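Local coordinates for protein beta-galactoside alpha-2,6-sialyltransferase (Photobacterium sp., PDB 2Z4T) that transfers sialic acid from its CMP-activated donor to galactose-ended acceptors such as lactose, forming an alpha-2,6 linkage, at residues Gly361-Ala366 with Gly409-Leu414; Ile379-Asn384 with Ile460-Phe465; Thr413-Met416 with Ser421-Asp424. One frame throughout, in Å; residues are numbered along the deposited sequence.

All three contacts lie in the nucleotide-binding half of the GT-B fold, around its six-stranded parallel sheet. Their centres are about 12 Å apart for contacts 1 and 3 and about 15 Å for the other two pairs. Contacts 1 and 3 share Thr413 and Leu414 on helix 410-417, whose beginning meets the substrate loop and whose end meets the segment leading into strand 423-424. Contact 2 sets helix 371-386 over strand 460-465. Along the chain, contacts 1 and 2 interleave, and contact 3 is nested inside contact 2. The two helices also touch, Ile382 CD1 lying 3.8 Å from Ile415 CG2, so they pack together against the sheet, and helix 410-417 backs the loop that meets CMP and lactose.

Contact 1: residues Gly361-Ala366 with Gly409-Leu414; sequences GTTVWA and GIINTL. With GAL (beta-D-galactopyranose), chain B; GLC (alpha-D-glucopyranose), chain C; C5P (cytidine-5'-monophosphate), chain D.
The substrate-binding loop that follows strand 356-360 rests on the first turn of helix 410-417, where Ile411 meets Thr362, Thr363 and Val364. Ile411 points at the loop. Its CG1 stands anti to the carbonyl carbon (chi1 -63°) and CD1 extends straight on, ending 3.8 Å from Thr363 OG1 and 4.1 Å from Val364 CG2. A branched aliphatic chain suits this place: the Ile411 side chain crosses those of Thr363 and Val364 at about a right angle, its CD1 touching both, while CG2 lies 4.0 Å from Thr362 O. The Thr363 hydroxyl finds its polar partner in the carbonyl of Gly407.

Polar contact between the segments is made through one water, which donates to Thr362 O at 2.9 Å and to Asn412 OD1 at 2.7 Å. The other end of that amide, Asn412 ND2, holds His405 O, which fixes how the group is turned. In the GT-B fold such loops, at the C-terminal ends of the parallel strands, face the cleft between the two domains, and this one meets both the donor product CMP and the acceptor lactose. Gly361 O accepts a nearly straight bond from N4 of CMP (2.9 Å, 170°), matching the amino group that distinguishes cytosine from uracil. Farther along, the Trp365 ring lies between Thr363 CG2, 3.6 Å above one face, and galactose C5, 3.5 Å above the opposite face; both sit toward the rim. Its broad indole spans the disaccharide, the six-membered part reaching the glucose.

Contact 2: residues Ile379-Asn384 with Ile460-Phe465; sequences INVINN and IKFIVF
Apolar contacts carry this pairing, and all of them converge on Val381 CG1. Phe462 presents the edge of its ring, CE1 standing 3.7 Å from that methyl, which lies in the ring plane and not over a face. Val464 CG2 comes up alongside at 4.0 Å. Phe462 and Val464 are two apart on the strand and therefore point to the same side; the ring reaches the helix because Phe462 CG is tucked between the backbone N and the carbonyl carbon (chi1 64°). Compact valines suit the close approach of helix to strand, while the longer phenylalanine bridges a wider gap.

The hydrogen bonds around the contact start from the helix. Asn380 O takes two of them, from Asn384 N at 3.0 Å and Asn384 ND2 at 2.9 Å (152°), from opposite faces of the carbonyl plane. ND2 also reaches Pro504 O, and OD1 bonds to Ser390, so both ends of the buried Asn384 amide find partners.

Val381 also touches Ile447 of the adjacent strand 443-447 and Phe359 of strand 356-360 beyond it. A helix covering several parallel strands with branched aliphatic residues is typical of the Rossmann-like domains of GT-B glycosyltransferases.

Contact 3: residues Thr413-Met416 with Ser421-Asp424; sequences TLIM and SMVD
Met416 sends CG anti to its backbone N (chi1 -152°), then turns about the CB-CG bond (chi2 47°) and again about CG-SD, which carries the sulfur and its methyl off the helix toward Met422 and Asp424. Met422 stays extended through its first two torsions and turns only at the last (chi3 69°), bringing CE back against the helix. The two thioethers thus pass each other at a slant. Met422 CE settles 3.6 Å from Ile415 O, 4.0 Å from Ile415 CG2 and 3.5 Å from Met416 CA; its 3.1 Å to Met416 SD is shorter than normal packing, and the exact value is doubtful. In return, Met416 CE lies over the backbone just before the strand, close to Met422 O. Ile415 turns the end of its chain away to helix 371-386, while Phe402 of strand 399-403 touches both Ile415 and Met422.

This is the helix-to-strand return of a beta-alpha-beta unit, strand 399-403, helix 410-417 and strand 423-424, and unbranched, flexible methionines can bend to fit it. Asp424 sits at the margin of the contact, its OD1 3.7 Å from Met416 SD. With the two methionines supplying most of the buried surface, the union of helix and strand rests on shape and dispersion between polarisable groups more than on directed polar bonds.

Contact 1: residues Gly361-Ala366 with Gly409-Leu414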
loop_
_atom_site.group_PDB
_atom_site.type_symbol
_atom_site.label_atom_id
_atom_site.label_comp_id
_atom_site.label_asym_id
_atom_site.label_seq_id
_atom_site.Cartn_x
_atom_site.Cartn_y
_atom_site.Cartn_z
ATOM N N GLY A 361 -9.128 0.980 18.618
ATOM C CA GLY A 361 -9.553 -0.377 18.998
ATOM C C GLY A 361 -8.701 -1.468 18.388
ATOM O O GLY A 361 -7.772 -1.189 17.641
ATOM N N THR A 362 -9.016 -2.715 18.716
ATOM C CA THR A 362 -8.356 -3.861 18.116
ATOM C C THR A 362 -9.381 -4.908 17.650
ATOM O O THR A 362 -10.583 -4.743 17.842
ATOM C CB THR A 362 -7.339 -4.519 19.090
ATOM O OG1 THR A 362 -6.468 -5.388 18.361
ATOM C CG2 THR A 362 -8.051 -5.318 20.182
ATOM N N THR A 363 -8.892 -5.991 17.055
ATOM C CA THR A 363 -9.769 -7.091 16.703
ATOM C C THR A 363 -9.086 -8.392 17.055
ATOM O O THR A 363 -7.897 -8.375 17.345
ATOM C CB THR A 363 -10.128 -7.070 15.202
ATOM O OG1 THR A 363 -11.192 -7.990 14.978
ATOM C CG2 THR A 363 -8.924 -7.437 14.325
ATOM N N VAL A 364 -9.817 -9.509 17.026
ATOM C CA VAL A 364 -9.200 -10.822 17.182
ATOM C C VAL A 364 -9.126 -11.513 15.840
ATOM O O VAL A 364 -10.150 -11.657 15.164
ATOM C CB VAL A 364 -10.040 -11.817 18.002
ATOM C CG1 VAL A 364 -9.129 -12.570 18.977
ATOM C CG2 VAL A 364 -11.253 -11.168 18.668
ATOM N N TRP A 365 -7.936 -11.984 15.473
ATOM C CA TRP A 365 -7.794 -12.886 14.320
ATOM C C TRP A 365 -7.968 -14.355 14.768
ATOM O O TRP A 365 -7.579 -14.726 15.884
ATOM C CB TRP A 365 -6.439 -12.695 13.619
ATOM C CG TRP A 365 -6.112 -11.270 13.188
ATOM C CD1 TRP A 365 -4.972 -10.567 13.488
ATOM C CD2 TRP A 365 -6.913 -10.397 12.365
ATOM N NE1 TRP A 365 -5.017 -9.311 12.923
ATOM C CE2 TRP A 365 -6.190 -9.177 12.222
ATOM C CE3 TRP A 365 -8.169 -10.515 11.753
ATOM C CZ2 TRP A 365 -6.674 -8.093 11.477
ATOM C CZ3 TRP A 365 -8.662 -9.424 11.019
ATOM C CH2 TRP A 365 -7.905 -8.229 10.888
ATOM N N ALA A 366 -8.563 -15.180 13.902
ATOM C CA ALA A 366 -8.724 -16.613 14.191
ATOM C C ALA A 366 -9.285 -16.875 15.605
ATOM O O ALA A 366 -8.835 -17.796 16.293
ATOM C CB ALA A 366 -7.381 -17.345 14.006
ATOM N N GLY A 409 -15.324 -5.562 12.815
ATOM C CA GLY A 409 -16.627 -6.137 12.562
ATOM C C GLY A 409 -17.561 -5.868 13.718
ATOM O O GLY A 409 -17.769 -4.714 14.101
ATOM N N ILE A 410 -18.095 -6.941 14.290
ATOM C CA ILE A 410 -19.107 -6.832 15.325
ATOM C C ILE A 410 -18.549 -6.227 16.609
ATOM O O ILE A 410 -19.312 -5.749 17.437
ATOM C CB ILE A 410 -19.842 -8.192 15.547
ATOM C CG1 ILE A 410 -21.370 -7.999 15.470
ATOM C CG2 ILE A 410 -19.364 -8.939 16.813
ATOM C CD1 ILE A 410 -22.098 -7.338 16.742
ATOM N N ILE A 411 -17.221 -6.224 16.764
ATOM C CA ILE A 411 -16.574 -5.585 17.926
ATOM C C ILE A 411 -16.797 -4.085 17.898
ATOM O O ILE A 411 -17.136 -3.467 18.920
ATOM C CB ILE A 411 -15.053 -5.842 17.968
ATOM C CG1 ILE A 411 -14.773 -7.331 18.128
ATOM C CG2 ILE A 411 -14.404 -5.046 19.098
ATOM C CD1 ILE A 411 -13.319 -7.667 18.057
ATOM N N ASN A 412 -16.608 -3.508 16.719
ATOM C CA ASN A 412 -16.814 -2.089 16.515
ATOM C C ASN A 412 -18.253 -1.668 16.750
ATOM O O ASN A 412 -18.486 -0.647 17.399
ATOM C CB ASN A 412 -16.307 -1.646 15.141
ATOM C CG ASN A 412 -14.804 -1.842 14.992
ATOM O OD1 ASN A 412 -14.099 -2.018 15.980
ATOM N ND2 ASN A 412 -14.307 -1.801 13.762
ATOM N N THR A 413 -19.223 -2.449 16.272
ATOM C CA THR A 413 -20.603 -2.022 16.492
ATOM C C THR A 413 -20.997 -2.092 17.982
ATOM O O THR A 413 -21.637 -1.179 18.491
ATOM C CB THR A 413 -21.655 -2.677 15.504
ATOM O OG1 THR A 413 -22.211 -3.860 16.080
ATOM C CG2 THR A 413 -21.035 -3.008 14.137
ATOM N N LEU A 414 -20.554 -3.140 18.682
ATOM C CA LEU A 414 -20.791 -3.270 20.123
ATOM C C LEU A 414 -20.217 -2.100 20.926
ATOM O O LEU A 414 -20.900 -1.558 21.798
ATOM C CB LEU A 414 -20.239 -4.589 20.659
ATOM C CG LEU A 414 -21.036 -5.838 20.272
ATOM C CD1 LEU A 414 -20.213 -7.082 20.482
ATOM C CD2 LEU A 414 -22.365 -5.924 21.056
HETATM C C1 GAL B . -5.044 -12.510 9.339
HETATM C C2 GAL B . -3.800 -13.359 9.087
HETATM C C3 GAL B . -2.635 -12.798 9.900
HETATM C C4 GAL B . -2.477 -11.293 9.652
HETATM C C5 GAL B . -3.801 -10.545 9.823
HETATM C C6 GAL B . -3.726 -9.082 9.377
HETATM O O2 GAL B . -4.074 -14.713 9.412
HETATM O O3 GAL B . -1.433 -13.478 9.569
HETATM O O4 GAL B . -1.967 -11.108 8.348
HETATM O O5 GAL B . -4.781 -11.160 9.024
HETATM O O6 GAL B . -2.892 -8.301 10.208
HETATM C C1 GLC C . -10.133 -13.011 7.856
HETATM C C2 GLC C . -9.486 -11.625 7.908
HETATM C C3 GLC C . -7.971 -11.790 7.799
HETATM C C4 GLC C . -7.408 -12.792 8.825
HETATM C C5 GLC C . -8.237 -14.105 8.778
HETATM C C6 GLC C . -7.923 -15.257 9.753
HETATM O O1 GLC C . -9.799 -13.693 6.650
HETATM O O2 GLC C . -9.912 -10.787 6.859
HETATM O O3 GLC C . -7.362 -10.528 7.879
HETATM O O4 GLC C . -6.052 -13.017 8.493
HETATM O O5 GLC C . -9.616 -13.780 8.931
HETATM O O6 GLC C . -6.915 -15.001 10.709
HETATM O O3P C5P D . -3.840 -3.268 15.076
HETATM P P C5P D . -2.956 -3.762 13.993
HETATM O O1P C5P D . -3.668 -4.916 13.303
HETATM O O2P C5P D . -1.522 -3.951 14.446
HETATM O "O5'" C5P D . -2.849 -2.565 12.966
HETATM C "C5'" C5P D . -2.364 -2.734 11.651
HETATM C "C4'" C5P D . -2.814 -1.483 10.899
HETATM O "O4'" C5P D . -4.247 -1.407 10.895
HETATM C "C3'" C5P D . -2.386 -0.187 11.561
HETATM O "O3'" C5P D . -1.109 0.267 11.125
HETATM C "C2'" C5P D . -3.433 0.769 11.060
HETATM O "O2'" C5P D . -3.217 1.070 9.680
HETATM C "C1'" C5P D . -4.684 -0.049 11.037
HETATM N N1 C5P D . -5.452 0.171 12.260
HETATM C C2 C5P D . -6.274 1.327 12.361
HETATM N N3 C5P D . -7.017 1.550 13.474
HETATM C C4 C5P D . -6.980 0.677 14.517
HETATM C C5 C5P D . -6.173 -0.478 14.448
HETATM C C6 C5P D . -5.413 -0.715 13.289
HETATM O O2 C5P D . -6.323 2.158 11.443
HETATM N N4 C5P D . -7.746 0.929 15.609
HETATM O O HOH W 1 -11.693 -2.122 17.247
#

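Contact 2: residues Ile379-Asn384 with Ile460-Phe465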
loop_
_atom_site.group_PDB
_atom_site.type_symbol
_atom_site.label_atom_id
_atom_site.label_comp_id
_atom_site.label_asym_id
_atom_site.label_seq_id
_atom_site.Cartn_x
_atom_site.Cartn_y
_atom_site.Cartn_z
ATOM N N ILE A 379 -14.519 -1.537 25.937
ATOM C CA ILE A 379 -15.449 -0.669 26.632
ATOM C C ILE A 379 -14.877 -0.343 28.018
ATOM O O ILE A 379 -14.877 0.813 28.461
ATOM C CB ILE A 379 -16.837 -1.313 26.734
ATOM C CG1 ILE A 379 -17.542 -1.236 25.364
ATOM C CG2 ILE A 379 -17.684 -0.628 27.835
ATOM C CD1 ILE A 379 -18.865 -2.018 25.261
ATOM N N ASN A 380 -14.336 -1.355 28.682
ATOM C CA ASN A 380 -13.743 -1.117 29.966
ATOM C C ASN A 380 -12.495 -0.226 29.882
ATOM O O ASN A 380 -12.249 0.590 30.791
ATOM C CB ASN A 380 -13.448 -2.425 30.698
ATOM C CG ASN A 380 -13.099 -2.192 32.149
ATOM O OD1 ASN A 380 -13.884 -1.618 32.888
ATOM N ND2 ASN A 380 -11.916 -2.607 32.556
ATOM N N VAL A 381 -11.722 -0.363 28.808
ATOM C CA VAL A 381 -10.545 0.486 28.630
ATOM C C VAL A 381 -10.958 1.937 28.376
ATOM O O VAL A 381 -10.407 2.848 29.002
ATOM C CB VAL A 381 -9.588 -0.027 27.552
ATOM C CG1 VAL A 381 -8.427 0.946 27.346
ATOM C CG2 VAL A 381 -9.077 -1.394 27.941
ATOM N N ILE A 382 -11.936 2.151 27.487
ATOM C CA ILE A 382 -12.480 3.498 27.262
ATOM C C ILE A 382 -12.935 4.093 28.608
ATOM O O ILE A 382 -12.632 5.246 28.924
ATOM C CB ILE A 382 -13.625 3.496 26.207
ATOM C CG1 ILE A 382 -13.073 3.111 24.827
ATOM C CG2 ILE A 382 -14.322 4.859 26.115
ATOM C CD1 ILE A 382 -14.095 2.624 23.873
ATOM N N ASN A 383 -13.626 3.289 29.408
ATOM C CA ASN A 383 -14.144 3.752 30.695
ATOM C C ASN A 383 -13.065 4.193 31.648
ATOM O O ASN A 383 -13.210 5.201 32.333
ATOM C CB ASN A 383 -15.048 2.707 31.339
ATOM C CG ASN A 383 -16.383 2.615 30.643
ATOM O OD1 ASN A 383 -16.755 3.526 29.900
ATOM N ND2 ASN A 383 -17.106 1.516 30.860
ATOM N N ASN A 384 -11.961 3.460 31.652
ATOM C CA ASN A 384 -10.822 3.835 32.470
ATOM C C ASN A 384 -10.287 5.230 32.132
ATOM O O ASN A 384 -9.938 6.004 33.031
ATOM C CB ASN A 384 -9.753 2.763 32.339
ATOM C CG ASN A 384 -9.873 1.718 33.423
ATOM O OD1 ASN A 384 -9.421 1.957 34.544
ATOM N ND2 ASN A 384 -10.504 0.563 33.114
ATOM N N ILE A 460 0.380 9.933 22.476
ATOM C CA ILE A 460 -0.050 8.732 23.197
ATOM C C ILE A 460 -0.223 8.939 24.705
ATOM O O ILE A 460 0.731 9.267 25.398
ATOM C CB ILE A 460 0.974 7.606 22.989
ATOM C CG1 ILE A 460 1.333 7.474 21.489
ATOM C CG2 ILE A 460 0.467 6.299 23.619
ATOM C CD1 ILE A 460 2.425 6.397 21.182
ATOM N N LYS A 461 -1.436 8.725 25.212
ATOM C CA LYS A 461 -1.681 8.764 26.654
ATOM C C LYS A 461 -1.431 7.434 27.345
ATOM O O LYS A 461 -0.827 7.412 28.402
ATOM C CB LYS A 461 -3.076 9.284 26.962
ATOM C CG LYS A 461 -3.268 10.756 26.586
ATOM C CD LYS A 461 -2.033 11.601 26.948
ATOM C CE LYS A 461 -2.302 13.107 26.846
ATOM N NZ LYS A 461 -2.314 13.562 25.417
ATOM N N PHE A 462 -1.893 6.329 26.764
ATOM C CA PHE A 462 -1.548 5.006 27.268
ATOM C C PHE A 462 -1.881 3.932 26.247
ATOM O O PHE A 462 -2.738 4.125 25.385
ATOM C CB PHE A 462 -2.197 4.704 28.633
ATOM C CG PHE A 462 -3.707 4.647 28.615
ATOM C CD1 PHE A 462 -4.376 3.486 28.242
ATOM C CD2 PHE A 462 -4.462 5.744 29.012
ATOM C CE1 PHE A 462 -5.787 3.421 28.227
ATOM C CE2 PHE A 462 -5.871 5.699 29.003
ATOM C CZ PHE A 462 -6.531 4.527 28.605
ATOM N N ILE A 463 -1.185 2.808 26.348
ATOM C CA ILE A 463 -1.436 1.670 25.498
ATOM C C ILE A 463 -1.822 0.495 26.375
ATOM O O ILE A 463 -1.297 0.324 27.463
ATOM C CB ILE A 463 -0.195 1.325 24.657
ATOM C CG1 ILE A 463 0.183 2.496 23.742
ATOM C CG2 ILE A 463 -0.426 0.075 23.826
ATOM C CD1 ILE A 463 1.471 2.270 22.971
ATOM N N VAL A 464 -2.759 -0.322 25.931
ATOM C CA VAL A 464 -3.152 -1.450 26.752
ATOM C C VAL A 464 -3.042 -2.695 25.913
ATOM O O VAL A 464 -3.475 -2.709 24.760
ATOM C CB VAL A 464 -4.580 -1.288 27.315
ATOM C CG1 VAL A 464 -5.011 -2.549 28.059
ATOM C CG2 VAL A 464 -4.651 -0.074 28.229
ATOM N N PHE A 465 -2.445 -3.728 26.490
ATOM C CA PHE A 465 -2.312 -5.006 25.830
ATOM C C PHE A 465 -3.431 -5.945 26.235
ATOM O O PHE A 465 -4.014 -5.832 27.308
ATOM C CB PHE A 465 -0.966 -5.651 26.164
ATOM C CG PHE A 465 0.210 -4.918 25.612
ATOM C CD1 PHE A 465 0.856 -5.385 24.478
ATOM C CD2 PHE A 465 0.682 -3.767 26.228
ATOM C CE1 PHE A 465 1.957 -4.700 23.960
ATOM C CE2 PHE A 465 1.783 -3.077 25.710
ATOM C CZ PHE A 465 2.414 -3.538 24.574
#

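Contact 3: residues Thr413-Met416 with Ser421-Asp424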
loop_
_atom_site.group_PDB
_atom_site.type_symbol
_atom_site.label_atom_id
_atom_site.label_comp_id
_atom_site.label_asym_id
_atom_site.label_seq_id
_atom_site.Cartn_x
_atom_site.Cartn_y
_atom_site.Cartn_z
ATOM N N THR A 413 -19.223 -2.449 16.272
ATOM C CA THR A 413 -20.603 -2.022 16.492
ATOM C C THR A 413 -20.997 -2.092 17.982
ATOM O O THR A 413 -21.637 -1.179 18.491
ATOM C CB THR A 413 -21.655 -2.677 15.504
ATOM O OG1 THR A 413 -22.211 -3.860 16.080
ATOM C CG2 THR A 413 -21.035 -3.008 14.137
ATOM N N LEU A 414 -20.554 -3.140 18.682
ATOM C CA LEU A 414 -20.791 -3.270 20.123
ATOM C C LEU A 414 -20.217 -2.100 20.926
ATOM O O LEU A 414 -20.900 -1.558 21.798
ATOM C CB LEU A 414 -20.239 -4.589 20.659
ATOM C CG LEU A 414 -21.036 -5.838 20.272
ATOM C CD1 LEU A 414 -20.213 -7.082 20.482
ATOM C CD2 LEU A 414 -22.365 -5.924 21.056
ATOM N N ILE A 415 -18.974 -1.714 20.620
ATOM C CA ILE A 415 -18.313 -0.585 21.285
ATOM C C ILE A 415 -19.072 0.691 20.977
ATOM O O ILE A 415 -19.291 1.519 21.848
ATOM C CB ILE A 415 -16.828 -0.424 20.843
ATOM C CG1 ILE A 415 -15.974 -1.554 21.396
ATOM C CG2 ILE A 415 -16.257 0.906 21.289
ATOM C CD1 ILE A 415 -14.593 -1.630 20.769
ATOM N N MET A 416 -19.494 0.816 19.733
ATOM C CA MET A 416 -20.125 2.021 19.240
ATOM C C MET A 416 -21.472 2.268 19.902
ATOM O O MET A 416 -21.765 3.396 20.294
ATOM C CB MET A 416 -20.248 1.951 17.718
ATOM C CG MET A 416 -20.243 3.282 16.999
ATOM S SD MET A 416 -18.973 4.511 17.452
ATOM C CE MET A 416 -20.040 5.960 17.276
ATOM N N SER A 421 -23.274 9.940 21.526
ATOM C CA SER A 421 -22.146 10.365 22.382
ATOM C C SER A 421 -20.811 10.266 21.574
ATOM O O SER A 421 -20.184 11.286 21.242
ATOM C CB SER A 421 -22.061 9.705 23.749
ATOM O OG SER A 421 -20.898 10.156 24.462
ATOM N N MET A 422 -20.403 9.047 21.226
ATOM C CA MET A 422 -19.136 8.833 20.518
ATOM C C MET A 422 -19.216 9.170 19.027
ATOM O O MET A 422 -20.241 8.949 18.399
ATOM C CB MET A 422 -18.703 7.387 20.689
ATOM C CG MET A 422 -17.284 7.084 20.293
ATOM S SD MET A 422 -16.741 5.571 21.112
ATOM C CE MET A 422 -17.772 4.412 20.255
ATOM N N VAL A 423 -18.122 9.688 18.479
ATOM C CA VAL A 423 -17.973 9.898 17.045
ATOM C C VAL A 423 -17.014 8.863 16.417
ATOM O O VAL A 423 -15.889 8.716 16.871
ATOM C CB VAL A 423 -17.458 11.322 16.766
ATOM C CG1 VAL A 423 -17.336 11.589 15.263
ATOM C CG2 VAL A 423 -18.365 12.357 17.431
ATOM N N ASP A 424 -17.508 8.126 15.415
ATOM C CA ASP A 424 -16.736 7.229 14.519
ATOM C C ASP A 424 -16.149 8.247 13.523
ATOM O O ASP A 424 -16.917 8.920 12.839
ATOM C CB ASP A 424 -17.783 6.333 13.869
ATOM C CG ASP A 424 -17.248 4.996 13.473
ATOM O OD1 ASP A 424 -16.904 4.196 14.355
ATOM O OD2 ASP A 424 -17.192 4.719 12.259
#